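Local coordinates for protein D-alanyl-D-alanine carboxypeptidase (Streptococcus pneumoniae R6, PDB 1XP4) that probably trims C-terminal D-alanyl residues from the peptides of cell-wall precursors, acting as a serine-type D-alanyl-D-alanine carboxypeptidase in peptidoglycan synthesis, at residues A[41-45]-A[100-106]; A[48-52]-A[97-101]. All coordinates share one frame; numbering follows the deposited sequence.

Contact 1 (A[41-45]-A[100-106]); sequences SITKL and TLVSSAN. With SO4 (sulfate ion), chain E.
Lys-44 reaches across to Ser-104 and Asn-106, its long chain able to bring one ammonium group to several hydroxyl and amide oxygens. The chain runs extended as far as CE and bends only at the last torsion (chi4 70°), which turns NZ toward Ser-41, one turn back on its own segment. Lys-44 NZ donates to Ser-41 OG at 2.9 Å and to Asn-106 OD1 at 2.7 Å, and makes a weak bond of 3.3 Å to Ser-104 OG; outside the segments, Thr-145 O accepts from it too. NZ approaches Asn-106 OD1 at a C=O...NZ angle of 147° and is tilted 33° from the carbonyl plane. Ser-41 OG and Ser-104 OG lie 2.8 Å apart, so the two hydroxyls and the amine form a compact triangle. Ser-104 has just left helix 93-103 with positive phi, and its OG, anti to the backbone N, extends to this triangle. Nearer the backbone, Thr-100 CG2 lies 3.6 Å from Lys-44 CD, while Thr-100 OG1 bonds to Leu-96 O. A sulfate, probably from the crystallisation liquor, lies close to both serine hydroxyls and is hydrogen-bonded to Thr-225 and Thr-227. The arrangement matches the active site of penicillin-binding proteins: Ser-41, the predicted acylated serine, and Lys-44, the predicted proton acceptor, fit the SxxK motif, Ser-104 to Asn-106 the SxN motif, and nearby Lys-224 the KTG motif.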
ATOM      1  N   SER A  41     -14.703  -1.455   2.076  1.00 15.72           N
ATOM      2  CA  SER A  41     -14.038  -0.150   1.977  1.00 16.76           C
ATOM      3  C   SER A  41     -12.545  -0.136   1.696  1.00 15.46           C
ATOM      4  O   SER A  41     -11.976   0.933   1.484  1.00 17.03           O
ATOM      5  CB  SER A  41     -14.298   0.684   3.241  1.00 18.35           C
ATOM      6  OG  SER A  41     -15.575   1.295   3.212  1.00 18.22           O
ATOM      7  N   ILE A  42     -11.895  -1.294   1.718  1.00 12.40           N
ATOM      8  CA  ILE A  42     -10.470  -1.323   1.422  1.00  9.43           C
ATOM      9  C   ILE A  42     -10.360  -0.869  -0.029  1.00 10.11           C
ATOM     10  O   ILE A  42      -9.312  -0.421  -0.488  1.00 11.22           O
ATOM     11  CB  ILE A  42      -9.883  -2.745   1.611  1.00  8.29           C
ATOM     12  CG1 ILE A  42      -9.825  -3.077   3.108  1.00  8.22           C
ATOM     13  CG2 ILE A  42      -8.490  -2.832   1.020  1.00  5.48           C
ATOM     14  CD1 ILE A  42      -9.262  -4.455   3.413  1.00  7.20           C
ATOM     15  N   THR A  43     -11.482  -0.952  -0.729  1.00 10.16           N
ATOM     16  CA  THR A  43     -11.579  -0.556  -2.127  1.00 13.93           C
ATOM     17  C   THR A  43     -11.093   0.874  -2.369  1.00 14.22           C
ATOM     18  O   THR A  43     -10.460   1.172  -3.386  1.00 16.10           O
ATOM     19  CB  THR A  43     -13.051  -0.667  -2.613  1.00 17.39           C
ATOM     20  OG1 THR A  43     -13.469  -2.040  -2.577  1.00 18.35           O
ATOM     21  CG2 THR A  43     -13.195  -0.128  -4.030  1.00 15.31           C
ATOM     22  N   LYS A  44     -11.395   1.757  -1.426  1.00 14.18           N
ATOM     23  CA  LYS A  44     -11.018   3.156  -1.537  1.00 13.19           C
ATOM     24  C   LYS A  44      -9.521   3.421  -1.741  1.00 14.10           C
ATOM     25  O   LYS A  44      -9.124   4.552  -2.017  1.00 17.11           O
ATOM     26  CB  LYS A  44     -11.533   3.911  -0.314  1.00 11.07           C
ATOM     27  CG  LYS A  44     -13.051   3.865  -0.174  1.00 10.16           C
ATOM     28  CD  LYS A  44     -13.529   4.673   1.023  1.00 14.91           C
ATOM     29  CE  LYS A  44     -15.053   4.786   1.072  1.00 15.35           C
ATOM     30  NZ  LYS A  44     -15.723   3.496   1.396  1.00 12.38           N
ATOM     31  N   LEU A  45      -8.687   2.395  -1.613  1.00 12.66           N
ATOM     32  CA  LEU A  45      -7.262   2.590  -1.814  1.00 12.02           C
ATOM     33  C   LEU A  45      -7.003   2.705  -3.304  1.00 15.35           C
ATOM     34  O   LEU A  45      -6.239   3.567  -3.763  1.00 16.49           O
ATOM     35  CB  LEU A  45      -6.466   1.420  -1.245  1.00 11.68           C
ATOM     36  CG  LEU A  45      -6.506   1.241   0.274  1.00 12.50           C
ATOM     37  CD1 LEU A  45      -5.608   0.074   0.660  1.00  7.14           C
ATOM     38  CD2 LEU A  45      -6.053   2.527   0.968  1.00  8.70           C
ATOM     39  N   THR A 100     -12.546  10.540   2.934  1.00 13.96           N
ATOM     40  CA  THR A 100     -12.502   9.188   2.387  1.00 13.52           C
ATOM     41  C   THR A 100     -11.596   8.245   3.181  1.00 13.69           C
ATOM     42  O   THR A 100     -12.032   7.188   3.637  1.00 16.39           O
ATOM     43  CB  THR A 100     -12.018   9.190   0.909  1.00 13.27           C
ATOM     44  OG1 THR A 100     -13.007   9.806   0.078  1.00 17.30           O
ATOM     45  CG2 THR A 100     -11.790   7.780   0.411  1.00 11.88           C
ATOM     46  N   LEU A 101     -10.338   8.628   3.347  1.00 11.42           N
ATOM     47  CA  LEU A 101      -9.381   7.783   4.043  1.00 11.79           C
ATOM     48  C   LEU A 101      -9.540   7.689   5.553  1.00 13.32           C
ATOM     49  O   LEU A 101      -9.293   6.638   6.138  1.00 14.11           O
ATOM     50  CB  LEU A 101      -7.964   8.243   3.708  1.00 10.22           C
ATOM     51  CG  LEU A 101      -7.550   8.050   2.248  1.00  8.31           C
ATOM     52  CD1 LEU A 101      -6.239   8.759   1.974  1.00  7.50           C
ATOM     53  CD2 LEU A 101      -7.429   6.568   1.959  1.00  4.63           C
ATOM     54  N   VAL A 102      -9.959   8.777   6.184  1.00 14.61           N
ATOM     55  CA  VAL A 102     -10.115   8.787   7.632  1.00 14.81           C
ATOM     56  C   VAL A 102     -11.453   8.260   8.148  1.00 16.50           C
ATOM     57  O   VAL A 102     -11.495   7.518   9.132  1.00 14.29           O
ATOM     58  CB  VAL A 102      -9.907  10.209   8.183  1.00 15.13           C
ATOM     59  CG1 VAL A 102     -10.091  10.213   9.692  1.00 15.09           C
ATOM     60  CG2 VAL A 102      -8.520  10.712   7.803  1.00 11.67           C
ATOM     61  N   SER A 103     -12.541   8.636   7.484  1.00 17.02           N
ATOM     62  CA  SER A 103     -13.868   8.215   7.913  1.00 20.56           C
ATOM     63  C   SER A 103     -14.561   7.233   6.966  1.00 21.67           C
ATOM     64  O   SER A 103     -15.679   6.783   7.229  1.00 21.76           O
ATOM     65  CB  SER A 103     -14.741   9.448   8.094  1.00 20.57           C
ATOM     66  OG  SER A 103     -14.057  10.405   8.877  1.00 27.34           O
ATOM     67  N   SER A 104     -13.902   6.909   5.863  1.00 20.93           N
ATOM     68  CA  SER A 104     -14.464   5.985   4.895  1.00 21.55           C
ATOM     69  C   SER A 104     -15.788   6.504   4.326  1.00 22.23           C
ATOM     70  O   SER A 104     -16.662   5.722   3.939  1.00 23.38           O
ATOM     71  CB  SER A 104     -14.670   4.610   5.545  1.00 23.61           C
ATOM     72  OG  SER A 104     -14.932   3.609   4.568  1.00 23.17           O
ATOM     73  N   ALA A 105     -15.935   7.824   4.272  1.00 20.04           N
ATOM     74  CA  ALA A 105     -17.146   8.437   3.721  1.00 18.42           C
ATOM     75  C   ALA A 105     -17.303   8.041   2.251  1.00 17.88           C
ATOM     76  O   ALA A 105     -16.451   8.372   1.417  1.00 18.70           O
ATOM     77  CB  ALA A 105     -17.060   9.950   3.841  1.00 16.64           C
ATOM     78  N   ASN A 106     -18.391   7.348   1.928  1.00 15.69           N
ATOM     79  CA  ASN A 106     -18.620   6.907   0.550  1.00 14.19           C
ATOM     80  C   ASN A 106     -18.937   8.045  -0.422  1.00 12.70           C
ATOM     81  O   ASN A 106     -18.522   8.008  -1.582  1.00  9.15           O
ATOM     82  CB  ASN A 106     -19.732   5.853   0.506  1.00 12.68           C
ATOM     83  CG  ASN A 106     -19.363   4.587   1.265  1.00 11.26           C
ATOM     84  OD1 ASN A 106     -18.359   3.942   0.961  1.00 11.42           O
ATOM     85  ND2 ASN A 106     -20.175   4.227   2.258  1.00  6.39           N
TER
HETATM   86  S   SO4 E 464     -15.487   0.852   7.668  1.00 54.95           S
HETATM   87  O1  SO4 E 464     -16.155   1.762   8.624  1.00 53.90           O
HETATM   88  O2  SO4 E 464     -14.244   1.475   7.181  1.00 52.93           O
HETATM   89  O3  SO4 E 464     -15.161  -0.429   8.327  1.00 48.99           O
HETATM   90  O4  SO4 E 464     -16.393   0.621   6.526  1.00 54.13           O

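Contact 2 (A[48-52]-A[97-101]); sequences VYLVY and LEATL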
ATOM      1  N   VAL A  48      -8.266   6.124  -4.255  1.00 16.35           N
ATOM      2  CA  VAL A  48      -7.346   7.167  -3.838  1.00 18.09           C
ATOM      3  C   VAL A  48      -6.072   7.233  -4.689  1.00 19.57           C
ATOM      4  O   VAL A  48      -5.451   8.298  -4.800  1.00 19.54           O
ATOM      5  CB  VAL A  48      -7.009   6.973  -2.334  1.00 18.28           C
ATOM      6  CG1 VAL A  48      -5.674   7.589  -1.995  1.00 20.86           C
ATOM      7  CG2 VAL A  48      -8.108   7.604  -1.482  1.00 17.94           C
ATOM      8  N   TYR A  49      -5.682   6.110  -5.296  1.00 19.79           N
ATOM      9  CA  TYR A  49      -4.486   6.090  -6.137  1.00 16.52           C
ATOM     10  C   TYR A  49      -4.732   6.883  -7.406  1.00 16.34           C
ATOM     11  O   TYR A  49      -3.845   7.571  -7.896  1.00 18.79           O
ATOM     12  CB  TYR A  49      -4.101   4.670  -6.540  1.00 15.87           C
ATOM     13  CG  TYR A  49      -2.752   4.592  -7.222  1.00 15.99           C
ATOM     14  CD1 TYR A  49      -1.580   4.468  -6.472  1.00 18.33           C
ATOM     15  CD2 TYR A  49      -2.641   4.652  -8.612  1.00 17.47           C
ATOM     16  CE1 TYR A  49      -0.326   4.396  -7.086  1.00 19.16           C
ATOM     17  CE2 TYR A  49      -1.387   4.584  -9.241  1.00 19.50           C
ATOM     18  CZ  TYR A  49      -0.235   4.454  -8.470  1.00 19.93           C
ATOM     19  OH  TYR A  49       1.003   4.356  -9.068  1.00 18.77           O
ATOM     20  N   LEU A  50      -5.934   6.782  -7.957  1.00 14.17           N
ATOM     21  CA  LEU A  50      -6.223   7.521  -9.171  1.00 14.76           C
ATOM     22  C   LEU A  50      -6.321   9.018  -8.874  1.00 14.69           C
ATOM     23  O   LEU A  50      -6.035   9.858  -9.734  1.00 15.46           O
ATOM     24  CB  LEU A  50      -7.511   6.992  -9.810  1.00 13.45           C
ATOM     25  CG  LEU A  50      -7.453   5.515 -10.239  1.00 12.99           C
ATOM     26  CD1 LEU A  50      -8.785   5.093 -10.830  1.00  9.39           C
ATOM     27  CD2 LEU A  50      -6.338   5.312 -11.260  1.00  9.88           C
ATOM     28  N   VAL A  51      -6.701   9.343  -7.642  1.00 14.35           N
ATOM     29  CA  VAL A  51      -6.834  10.729  -7.206  1.00 13.95           C
ATOM     30  C   VAL A  51      -5.473  11.405  -7.093  1.00 15.60           C
ATOM     31  O   VAL A  51      -5.306  12.555  -7.509  1.00 16.62           O
ATOM     32  CB  VAL A  51      -7.531  10.821  -5.840  1.00 14.19           C
ATOM     33  CG1 VAL A  51      -7.667  12.271  -5.436  1.00 14.57           C
ATOM     34  CG2 VAL A  51      -8.897  10.158  -5.902  1.00 13.16           C
ATOM     35  N   TYR A  52      -4.504  10.700  -6.515  1.00 15.56           N
ATOM     36  CA  TYR A  52      -3.158  11.250  -6.391  1.00 16.56           C
ATOM     37  C   TYR A  52      -2.546  11.345  -7.784  1.00 17.04           C
ATOM     38  O   TYR A  52      -1.777  12.263  -8.077  1.00 19.09           O
ATOM     39  CB  TYR A  52      -2.285  10.369  -5.489  1.00 15.99           C
ATOM     40  CG  TYR A  52      -2.455  10.647  -4.009  1.00 14.83           C
ATOM     41  CD1 TYR A  52      -1.946  11.811  -3.438  1.00 15.72           C
ATOM     42  CD2 TYR A  52      -3.149   9.765  -3.186  1.00 13.28           C
ATOM     43  CE1 TYR A  52      -2.125  12.090  -2.075  1.00 13.73           C
ATOM     44  CE2 TYR A  52      -3.336  10.036  -1.829  1.00 13.01           C
ATOM     45  CZ  TYR A  52      -2.821  11.198  -1.284  1.00 12.91           C
ATOM     46  OH  TYR A  52      -3.006  11.472   0.049  1.00 16.22           O
ATOM     47  N   LEU A  97     -10.713  13.775   0.249  1.00 17.59           N
ATOM     48  CA  LEU A  97      -9.643  12.808   0.418  1.00 20.33           C
ATOM     49  C   LEU A  97      -9.509  12.456   1.896  1.00 20.74           C
ATOM     50  O   LEU A  97      -9.389  11.288   2.268  1.00 22.65           O
ATOM     51  CB  LEU A  97      -8.330  13.399  -0.080  1.00 20.79           C
ATOM     52  CG  LEU A  97      -7.575  12.596  -1.130  1.00 22.23           C
ATOM     53  CD1 LEU A  97      -6.280  13.329  -1.454  1.00 22.94           C
ATOM     54  CD2 LEU A  97      -7.296  11.193  -0.618  1.00 23.62           C
ATOM     55  N   GLU A  98      -9.525  13.479   2.736  1.00 19.69           N
ATOM     56  CA  GLU A  98      -9.406  13.278   4.166  1.00 20.20           C
ATOM     57  C   GLU A  98     -10.638  12.509   4.646  1.00 19.46           C
ATOM     58  O   GLU A  98     -10.516  11.545   5.401  1.00 20.86           O
ATOM     59  CB  GLU A  98      -9.301  14.635   4.872  1.00 22.59           C
ATOM     60  CG  GLU A  98      -8.576  14.605   6.211  1.00 22.11           C
ATOM     61  CD  GLU A  98      -7.401  15.572   6.260  1.00 23.85           C
ATOM     62  OE1 GLU A  98      -6.569  15.553   5.330  1.00 24.28           O
ATOM     63  OE2 GLU A  98      -7.300  16.347   7.233  1.00 25.28           O
ATOM     64  N   ALA A  99     -11.819  12.926   4.194  1.00 17.48           N
ATOM     65  CA  ALA A  99     -13.065  12.265   4.579  1.00 15.18           C
ATOM     66  C   ALA A  99     -13.085  10.800   4.122  1.00 15.98           C
ATOM     67  O   ALA A  99     -13.574   9.922   4.840  1.00 17.07           O
ATOM     68  CB  ALA A  99     -14.251  13.012   4.000  1.00  9.43           C
ATOM     69  N   THR A 100     -12.546  10.540   2.934  1.00 13.96           N
ATOM     70  CA  THR A 100     -12.502   9.188   2.387  1.00 13.52           C
ATOM     71  C   THR A 100     -11.596   8.245   3.181  1.00 13.69           C
ATOM     72  O   THR A 100     -12.032   7.188   3.637  1.00 16.39           O
ATOM     73  CB  THR A 100     -12.018   9.190   0.909  1.00 13.27           C
ATOM     74  OG1 THR A 100     -13.007   9.806   0.078  1.00 17.30           O
ATOM     75  CG2 THR A 100     -11.790   7.780   0.411  1.00 11.88           C
ATOM     76  N   LEU A 101     -10.338   8.628   3.347  1.00 11.42           N
ATOM     77  CA  LEU A 101      -9.381   7.783   4.043  1.00 11.79           C
ATOM     78  C   LEU A 101      -9.540   7.689   5.553  1.00 13.32           C
ATOM     79  O   LEU A 101      -9.293   6.638   6.138  1.00 14.11           O
ATOM     80  CB  LEU A 101      -7.964   8.243   3.708  1.00 10.22           C
ATOM     81  CG  LEU A 101      -7.550   8.050   2.248  1.00  8.31           C
ATOM     82  CD1 LEU A 101      -6.239   8.759   1.974  1.00  7.50           C
ATOM     83  CD2 LEU A 101      -7.429   6.568   1.959  1.00  4.63           C
TER
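Helices 48-52 and 97-101 run nearly antiparallel, their axes 159° apart in direction and 11.9 Å distant at closest approach, so Val-48 comes level with Leu-97 and aliphatic side chains fill the wide gap between the backbones. Val-48 is central. Its CG2, placed anti to the carbonyl carbon, touches Leu-97 CD2 at 3.8 Å and meets Leu-101 CD2 tip to tip at 3.7 Å. Leu-97 crosses the valine at about a right angle, and the methyl CG2 of Thr-100 approaches Val-48 CG2 from 4.1 Å. The short, beta-branched valine presents its two methyls close to its helix, and the longer leucines, one helical turn apart, span the remaining distance. One turn along from Val-48, Val-51 places CG1 4.3 Å from Leu-97 CG. Tyr-52 leans in from the side, and the phenol end of its ring, CZ, lies 4.1 Å from Leu-97 CD1. The two branches of Leu-97 are thus divided between partners, CD2 serving Val-48 and CD1 the tyrosine. Around this apolar patch, Ile-116 of helix 106-117 touches Val-51, and Ile-190 of helix 188-191 touches both Tyr-52 and Leu-101. The contact is hydrophobic helix-helix packing in the helical region of the penicillin-binding-protein/serine beta-lactamase fold, joining the helix that follows the predicted nucleophile to the one that leads to the SxN motif.

Following the chain from its N terminus, 41-45 leads into helix 44-57, and 48-52 lies further along that helix. The chain then passes through strand 65-67, helix 70-74 and strand 90-92 before entering helix 93-103, where 97-101 closes contact 2; 100-106, which runs off its end to the start of helix 106-117, closes contact 1. Contact 2 therefore spans the inner loop and contact 1 the outer one, as expected for two antiparallel helices, and they overlap at Thr-100 and Leu-101. The probable hydrogen bond from Ala-105 N to Ala-99 O also connects them. Together they tie helix 44-57 to helix 93-103: contact 2 along their buried flanks, contact 1 at the ends bordering the catalytic site.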